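Local coordinates for protein orotidine 5'-phosphate decarboxylase (PDB 4LUI) that probably catalyses, as a homodimer, the decarboxylation of orotidine 5'-monophosphate to UMP, the last step of de novo UMP biosynthesis, at residues Gly102-Gly107 / Lys127-Thr132; Val159-Ala164 / Pro182-Gly187. One frame throughout, in Å; residues are numbered along the deposited sequence.

Contact 1: Gly102-Gly107 / Lys127-Thr132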
ATOM      1  N   GLY B 102      12.120   7.610  -5.832  1.00 15.10           N
ATOM      2  CA  GLY B 102      10.750   8.038  -6.019  1.00 11.32           C
ATOM      3  C   GLY B 102       9.818   7.039  -5.374  1.00 12.05           C
ATOM      4  O   GLY B 102      10.200   5.904  -5.091  1.00 13.24           O
ATOM      5  N   ILE B 103       8.593   7.481  -5.120  1.00 12.63           N
ATOM      6  CA  ILE B 103       7.606   6.636  -4.474  1.00 13.56           C
ATOM      7  C   ILE B 103       6.242   6.834  -5.136  1.00 11.94           C
ATOM      8  O   ILE B 103       5.883   7.959  -5.522  1.00 14.41           O
ATOM      9  CB  ILE B 103       7.573   6.928  -2.946  1.00 11.71           C
ATOM     10  CG1 ILE B 103       6.673   5.937  -2.207  1.00 11.29           C
ATOM     11  CG2 ILE B 103       7.176   8.382  -2.659  1.00 14.15           C
ATOM     12  CD1 ILE B 103       6.721   6.144  -0.690  1.00 16.23           C
ATOM     13  N   ILE B 104       5.503   5.733  -5.294  1.00 10.04           N
ATOM     14  CA  ILE B 104       4.189   5.766  -5.922  1.00 10.60           C
ATOM     15  C   ILE B 104       3.103   5.782  -4.847  1.00 11.50           C
ATOM     16  O   ILE B 104       3.116   4.953  -3.926  1.00 10.76           O
ATOM     17  CB  ILE B 104       4.002   4.575  -6.897  1.00 13.15           C
ATOM     18  CG1 ILE B 104       4.947   4.745  -8.094  1.00 12.17           C
ATOM     19  CG2 ILE B 104       2.552   4.480  -7.359  1.00 13.73           C
ATOM     20  CD1 ILE B 104       5.070   3.510  -8.974  1.00 12.83           C
ATOM     21  N   VAL B 105       2.193   6.749  -4.965  1.00 11.06           N
ATOM     22  CA  VAL B 105       1.114   6.950  -4.001  1.00 11.76           C
ATOM     23  C   VAL B 105      -0.261   6.901  -4.678  1.00 13.60           C
ATOM     24  O   VAL B 105      -0.390   7.178  -5.875  1.00 14.74           O
ATOM     25  CB  VAL B 105       1.269   8.296  -3.263  1.00 13.17           C
ATOM     26  CG1 VAL B 105       2.700   8.428  -2.722  1.00 13.78           C
ATOM     27  CG2 VAL B 105       0.959   9.471  -4.190  1.00 17.72           C
ATOM     28  N   HIS B 106      -1.283   6.522  -3.917  1.00 12.00           N
ATOM     29  CA  HIS B 106      -2.662   6.665  -4.385  1.00 11.39           C
ATOM     30  C   HIS B 106      -3.138   8.083  -4.163  1.00 14.66           C
ATOM     31  O   HIS B 106      -2.812   8.701  -3.151  1.00 16.05           O
ATOM     32  CB  HIS B 106      -3.610   5.704  -3.649  1.00 12.20           C
ATOM     33  CG  HIS B 106      -3.707   4.348  -4.281  1.00 12.46           C
ATOM     34  ND1 HIS B 106      -4.272   4.144  -5.520  1.00 14.63           N
ATOM     35  CD2 HIS B 106      -3.328   3.126  -3.835  1.00 10.36           C
ATOM     36  CE1 HIS B 106      -4.239   2.855  -5.815  1.00 11.04           C
ATOM     37  NE2 HIS B 106      -3.654   2.218  -4.816  1.00 13.63           N
ATOM     38  N   GLY B 107      -3.885   8.610  -5.124  1.00 12.28           N
ATOM     39  CA  GLY B 107      -4.549   9.885  -4.938  1.00 13.82           C
ATOM     40  C   GLY B 107      -5.920   9.730  -4.295  1.00 14.77           C
ATOM     41  O   GLY B 107      -6.483  10.717  -3.795  1.00 14.39           O
ATOM     42  N   LYS B 127      11.125  12.034  -6.028  1.00 15.56           N
ATOM     43  CA  LYS B 127       9.875  12.083  -6.779  1.00 16.44           C
ATOM     44  C   LYS B 127       8.668  11.457  -6.081  1.00 15.16           C
ATOM     45  O   LYS B 127       8.774  10.430  -5.390  1.00 14.56           O
ATOM     46  CB  LYS B 127      10.041  11.402  -8.138  1.00 15.39           C
ATOM     47  CG  LYS B 127      11.036  12.060  -9.069  1.00 17.14           C
ATOM     48  CD  LYS B 127      11.107  11.276 -10.371  1.00 18.60           C
ATOM     49  CE  LYS B 127      12.121  11.882 -11.325  1.00 20.42           C
ATOM     50  NZ  LYS B 127      12.225  11.027 -12.537  1.00 24.35           N
ATOM     51  N   VAL B 128       7.517  12.074  -6.309  1.00 14.56           N
ATOM     52  CA  VAL B 128       6.224  11.492  -5.941  1.00 15.04           C
ATOM     53  C   VAL B 128       5.404  11.246  -7.212  1.00 14.24           C
ATOM     54  O   VAL B 128       5.284  12.117  -8.067  1.00 14.00           O
ATOM     55  CB  VAL B 128       5.459  12.426  -5.010  1.00 15.76           C
ATOM     56  CG1 VAL B 128       4.091  11.830  -4.628  1.00 17.85           C
ATOM     57  CG2 VAL B 128       6.283  12.709  -3.787  1.00 17.42           C
ATOM     58  N   ILE B 129       4.857  10.045  -7.329  1.00 14.11           N
ATOM     59  CA  ILE B 129       4.181   9.615  -8.533  1.00 14.47           C
ATOM     60  C   ILE B 129       2.789   9.158  -8.107  1.00 11.15           C
ATOM     61  O   ILE B 129       2.660   8.352  -7.193  1.00 13.52           O
ATOM     62  CB  ILE B 129       4.951   8.436  -9.159  1.00 13.52           C
ATOM     63  CG1 ILE B 129       6.350   8.894  -9.614  1.00 15.33           C
ATOM     64  CG2 ILE B 129       4.165   7.806 -10.291  1.00 16.88           C
ATOM     65  CD1 ILE B 129       7.366   7.765  -9.732  1.00 20.93           C
ATOM     66  N   MET B 130       1.745   9.685  -8.732  1.00 14.12           N
ATOM     67  CA  MET B 130       0.386   9.343  -8.300  1.00 11.96           C
ATOM     68  C   MET B 130      -0.282   8.335  -9.230  1.00 12.70           C
ATOM     69  O   MET B 130      -0.283   8.518 -10.452  1.00 13.73           O
ATOM     70  CB  MET B 130      -0.493  10.602  -8.238  1.00 11.60           C
ATOM     71  CG  MET B 130      -1.920  10.293  -7.766  1.00 10.45           C
ATOM     72  SD  MET B 130      -3.056  11.680  -7.978  1.00 16.80           S
ATOM     73  CE  MET B 130      -2.167  12.918  -7.053  1.00 18.81           C
ATOM     74  N   VAL B 131      -0.873   7.289  -8.654  1.00 11.81           N
ATOM     75  CA  VAL B 131      -1.734   6.411  -9.433  1.00 12.56           C
ATOM     76  C   VAL B 131      -3.037   7.137  -9.714  1.00 12.40           C
ATOM     77  O   VAL B 131      -3.766   7.483  -8.783  1.00 15.11           O
ATOM     78  CB  VAL B 131      -2.107   5.150  -8.650  1.00 13.07           C
ATOM     79  CG1 VAL B 131      -3.030   4.272  -9.495  1.00 17.58           C
ATOM     80  CG2 VAL B 131      -0.872   4.377  -8.267  1.00 16.02           C
ATOM     81  N   THR B 132      -3.348   7.359 -10.987  1.00 11.80           N
ATOM     82  CA  THR B 132      -4.616   8.004 -11.329  1.00 13.05           C
ATOM     83  C   THR B 132      -5.625   7.036 -11.933  1.00 15.05           C
ATOM     84  O   THR B 132      -6.815   7.345 -12.016  1.00 15.01           O
ATOM     85  CB  THR B 132      -4.448   9.176 -12.323  1.00 13.39           C
ATOM     86  OG1 THR B 132      -3.969   8.676 -13.580  1.00 15.31           O
ATOM     87  CG2 THR B 132      -3.487  10.252 -11.769  1.00 16.12           C
TER
HETATM   88  O   HOH W   1      -5.328   6.615  -6.598  1.00 13.90           O
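Ile104 pairs with Ile129 at the middle of a parallel ladder in which 102-106 and 127-131 run side by side, their axes 4.6 Å apart at closest and twisted by 33°. Alternate residues of 102-106, Ile103 and Val105, turn both N-H and C=O to strand 127-131: Ile103 N donates to Lys127 O, Ile129 N to Ile103 O, Val105 N to Ile129 O (2.8 Å, nearly straight at 169°) and Val131 N to Val105 O. Side chains alternate between two faces. Toward the barrel interior, Ile104 CG1 rests on CB and CG2 of Ile129; with chi1 at -68°, CG1 stands beside the backbone N and CG2 lies opposite that N, where it reaches Val131 CG2 at 3.5 Å, the two side chains crossing near a right angle. Cutting Ile104 back to an alanine removes both branches and would probably leave a gap beside Ile129 CB and Val131 CG2. On the opposite face, which helix 111-124 covers, Val105 CG2 meets Val128 CG1 at 3.9 Å; beta-branched residues suit such strands, filling space close to the backbone. At the C-terminal end Met130 lays CG and SD against Gly107, whose CA is 3.8 Å from SD, where a side chain could hardly fit. The His106 ring lies alongside Val131, its ND1 3.9 Å from Val131 CB. A water in the ring plane bonds ND1, accepts from Gly107 N and donates to Val131 O, while NE2 bonds Ala83 O of the second subunit. Ile103 and Val105 thus have their N-H and C=O groups paired in a buried setting, and the imidazole, gripped through both nitrogens, carries the strand end to the dimer interface.

Contact 2: Val159-Ala164 / Pro182-Gly187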
ATOM      1  N   VAL B 159       2.612  16.787  -8.855  1.00 19.77           N
ATOM      2  CA  VAL B 159       3.409  15.594  -8.621  1.00 16.97           C
ATOM      3  C   VAL B 159       4.363  15.408  -9.806  1.00 17.55           C
ATOM      4  O   VAL B 159       4.225  16.063 -10.845  1.00 20.84           O
ATOM      5  CB  VAL B 159       2.530  14.343  -8.405  1.00 17.04           C
ATOM      6  CG1 VAL B 159       1.682  14.493  -7.142  1.00 17.28           C
ATOM      7  CG2 VAL B 159       1.637  14.107  -9.604  1.00 18.05           C
ATOM      8  N   ASP B 160       5.343  14.531  -9.648  1.00 14.73           N
ATOM      9  CA  ASP B 160       6.379  14.369 -10.662  1.00 16.30           C
ATOM     10  C   ASP B 160       5.929  13.567 -11.875  1.00 17.80           C
ATOM     11  O   ASP B 160       6.442  13.775 -12.981  1.00 19.72           O
ATOM     12  CB  ASP B 160       7.624  13.734 -10.044  1.00 15.92           C
ATOM     13  CG  ASP B 160       8.226  14.595  -8.968  1.00 22.59           C
ATOM     14  OD1 ASP B 160       9.098  15.429  -9.295  1.00 29.62           O
ATOM     15  OD2 ASP B 160       7.806  14.464  -7.805  1.00 18.27           O
ATOM     16  N   ALA B 161       4.997  12.637 -11.661  1.00 15.53           N
ATOM     17  CA  ALA B 161       4.511  11.775 -12.734  1.00 13.52           C
ATOM     18  C   ALA B 161       3.236  11.080 -12.296  1.00 16.50           C
ATOM     19  O   ALA B 161       2.894  11.086 -11.113  1.00 15.76           O
ATOM     20  CB  ALA B 161       5.565  10.723 -13.108  1.00 15.36           C
ATOM     21  N   ILE B 162       2.542  10.469 -13.249  1.00 13.00           N
ATOM     22  CA  ILE B 162       1.387   9.641 -12.910  1.00 13.16           C
ATOM     23  C   ILE B 162       1.550   8.240 -13.482  1.00 13.20           C
ATOM     24  O   ILE B 162       2.299   8.019 -14.453  1.00 14.60           O
ATOM     25  CB  ILE B 162       0.073  10.257 -13.430  1.00 16.89           C
ATOM     26  CG1 ILE B 162       0.124  10.447 -14.942  1.00 19.21           C
ATOM     27  CG2 ILE B 162      -0.188  11.597 -12.758  1.00 17.38           C
ATOM     28  CD1 ILE B 162      -1.202  10.907 -15.523  1.00 20.28           C
ATOM     29  N   VAL B 163       0.830   7.301 -12.874  1.00 12.52           N
ATOM     30  CA  VAL B 163       0.777   5.918 -13.335  1.00 11.74           C
ATOM     31  C   VAL B 163      -0.625   5.697 -13.882  1.00 12.44           C
ATOM     32  O   VAL B 163      -1.605   5.992 -13.209  1.00 14.58           O
ATOM     33  CB  VAL B 163       1.015   4.945 -12.172  1.00 16.41           C
ATOM     34  CG1 VAL B 163       0.698   3.520 -12.597  1.00 22.92           C
ATOM     35  CG2 VAL B 163       2.437   5.046 -11.691  1.00 18.25           C
ATOM     36  N   ALA B 164      -0.712   5.205 -15.113  1.00 13.99           N
ATOM     37  CA  ALA B 164      -1.997   4.971 -15.761  1.00 15.92           C
ATOM     38  C   ALA B 164      -1.821   3.895 -16.831  1.00 17.09           C
ATOM     39  O   ALA B 164      -0.702   3.649 -17.292  1.00 17.06           O
ATOM     40  CB  ALA B 164      -2.538   6.269 -16.369  1.00 18.84           C
ATOM     41  N   PRO B 182       4.465  13.782 -16.876  1.00 15.37           N
ATOM     42  CA  PRO B 182       4.985  12.478 -17.305  1.00 17.62           C
ATOM     43  C   PRO B 182       4.083  11.322 -16.870  1.00 16.04           C
ATOM     44  O   PRO B 182       3.512  11.345 -15.772  1.00 15.47           O
ATOM     45  CB  PRO B 182       6.330  12.392 -16.582  1.00 18.73           C
ATOM     46  CG  PRO B 182       6.765  13.824 -16.480  1.00 16.60           C
ATOM     47  CD  PRO B 182       5.492  14.573 -16.176  1.00 15.46           C
ATOM     48  N   VAL B 183       3.964  10.323 -17.739  1.00 14.43           N
ATOM     49  CA  VAL B 183       3.155   9.150 -17.467  1.00 13.42           C
ATOM     50  C   VAL B 183       4.062   7.937 -17.463  1.00 13.18           C
ATOM     51  O   VAL B 183       5.007   7.849 -18.268  1.00 15.74           O
ATOM     52  CB  VAL B 183       2.076   8.962 -18.549  1.00 17.56           C
ATOM     53  CG1 VAL B 183       1.191   7.774 -18.214  1.00 26.45           C
ATOM     54  CG2 VAL B 183       1.233  10.210 -18.655  1.00 20.85           C
ATOM     55  N   ILE B 184       3.775   7.029 -16.536  1.00 13.62           N
ATOM     56  CA  ILE B 184       4.422   5.728 -16.426  1.00 13.80           C
ATOM     57  C   ILE B 184       3.341   4.692 -16.759  1.00 11.94           C
ATOM     58  O   ILE B 184       2.312   4.622 -16.081  1.00 15.27           O
ATOM     59  CB  ILE B 184       4.927   5.522 -14.999  1.00 15.36           C
ATOM     60  CG1 ILE B 184       5.988   6.584 -14.671  1.00 18.55           C
ATOM     61  CG2 ILE B 184       5.487   4.129 -14.818  1.00 15.62           C
ATOM     62  CD1 ILE B 184       6.201   6.794 -13.167  1.00 18.82           C
ATOM     63  N   THR B 185       3.557   3.921 -17.819  1.00 11.23           N
ATOM     64  CA  THR B 185       2.500   3.069 -18.363  1.00 11.63           C
ATOM     65  C   THR B 185       3.093   1.782 -18.955  1.00 11.30           C
ATOM     66  O   THR B 185       4.249   1.764 -19.368  1.00 13.25           O
ATOM     67  CB  THR B 185       1.698   3.848 -19.436  1.00 15.46           C
ATOM     68  OG1 THR B 185       0.476   3.160 -19.730  1.00 15.30           O
ATOM     69  CG2 THR B 185       2.494   4.021 -20.721  1.00 14.18           C
ATOM     70  N   PRO B 186       2.319   0.688 -18.991  1.00 13.39           N
ATOM     71  CA  PRO B 186       2.928  -0.516 -19.575  1.00 15.22           C
ATOM     72  C   PRO B 186       3.253  -0.353 -21.051  1.00 16.18           C
ATOM     73  O   PRO B 186       2.457   0.209 -21.801  1.00 15.06           O
ATOM     74  CB  PRO B 186       1.834  -1.575 -19.403  1.00 15.59           C
ATOM     75  CG  PRO B 186       1.060  -1.106 -18.227  1.00 14.31           C
ATOM     76  CD  PRO B 186       1.021   0.396 -18.360  1.00 15.01           C
ATOM     77  N   GLY B 187       4.408  -0.864 -21.465  1.00 12.93           N
ATOM     78  CA  GLY B 187       4.835  -0.741 -22.845  1.00 14.04           C
ATOM     79  C   GLY B 187       4.583  -2.010 -23.630  1.00 16.81           C
ATOM     80  O   GLY B 187       4.728  -2.039 -24.855  1.00 19.75           O
TER
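Ile162 and Val183 meet obliquely on the face covered by helix 169-179, Ile162 CG1 lying 3.9 Å from Val183 CG2 and CD1 touching the same methyl. Ile162 takes the less usual chi1 of 58°, which places CG1 between its backbone N and carbonyl carbon and brings it within 3.6 Å of Pro182 O. On the other face Val163 crosses Ile184, with CG2 4.2 Å from Ile184 CB, and Ile184 extends CD1 back to Ala161 CB at 4.0 Å. The small Ala161 methyl also packs beside Pro182 CB. Pro182 has no N-H to offer, yet its carbonyl begins the ladder by accepting from Ile162 N; Ile162 O then accepts from Ile184 N, and Ile184 O from Ala164 N at a longer 3.2 Å. Beyond that rung a side chain takes over: Thr185 holds OG1 anti to its backbone N (chi1 -166°), where the hydroxyl donates to Ala164 O at 2.8 Å, tilted 27° from the carbonyl plane. Next comes Pro186, which could not supply a backbone N-H for that oxygen. These are neighbouring parallel strands of a beta-alpha-beta unit; strand 183-186 ends at Pro186, which with Gly187 belongs to the predicted substrate-binding site, at the C-terminal end of the strands where TIM-barrel active sites lie.

Overall arrangement
Contacts 1 and 2 pair the fourth with the fifth and the sixth with the seventh strand of one eight-stranded TIM barrel, their centres about 9 Å apart. They join where strand 127-131 neighbours strand 161-163: Met130 O is 2.9 Å from Val163 N, and the carboxylate of Asp160 extends the seam, with OD2 2.8 Å from Val128 N, both probable hydrogen bonds. Inside the barrel Ile129 touches Ala161, Val163 and Ile184, so the apolar interior runs through both contacts. The predicted proton donor Lys81 lies near each: its side chain is about 4 Å from that of His106 and about 6 Å from that of Val163. Contact 1 also reaches the second subunit, which does not touch contact 2.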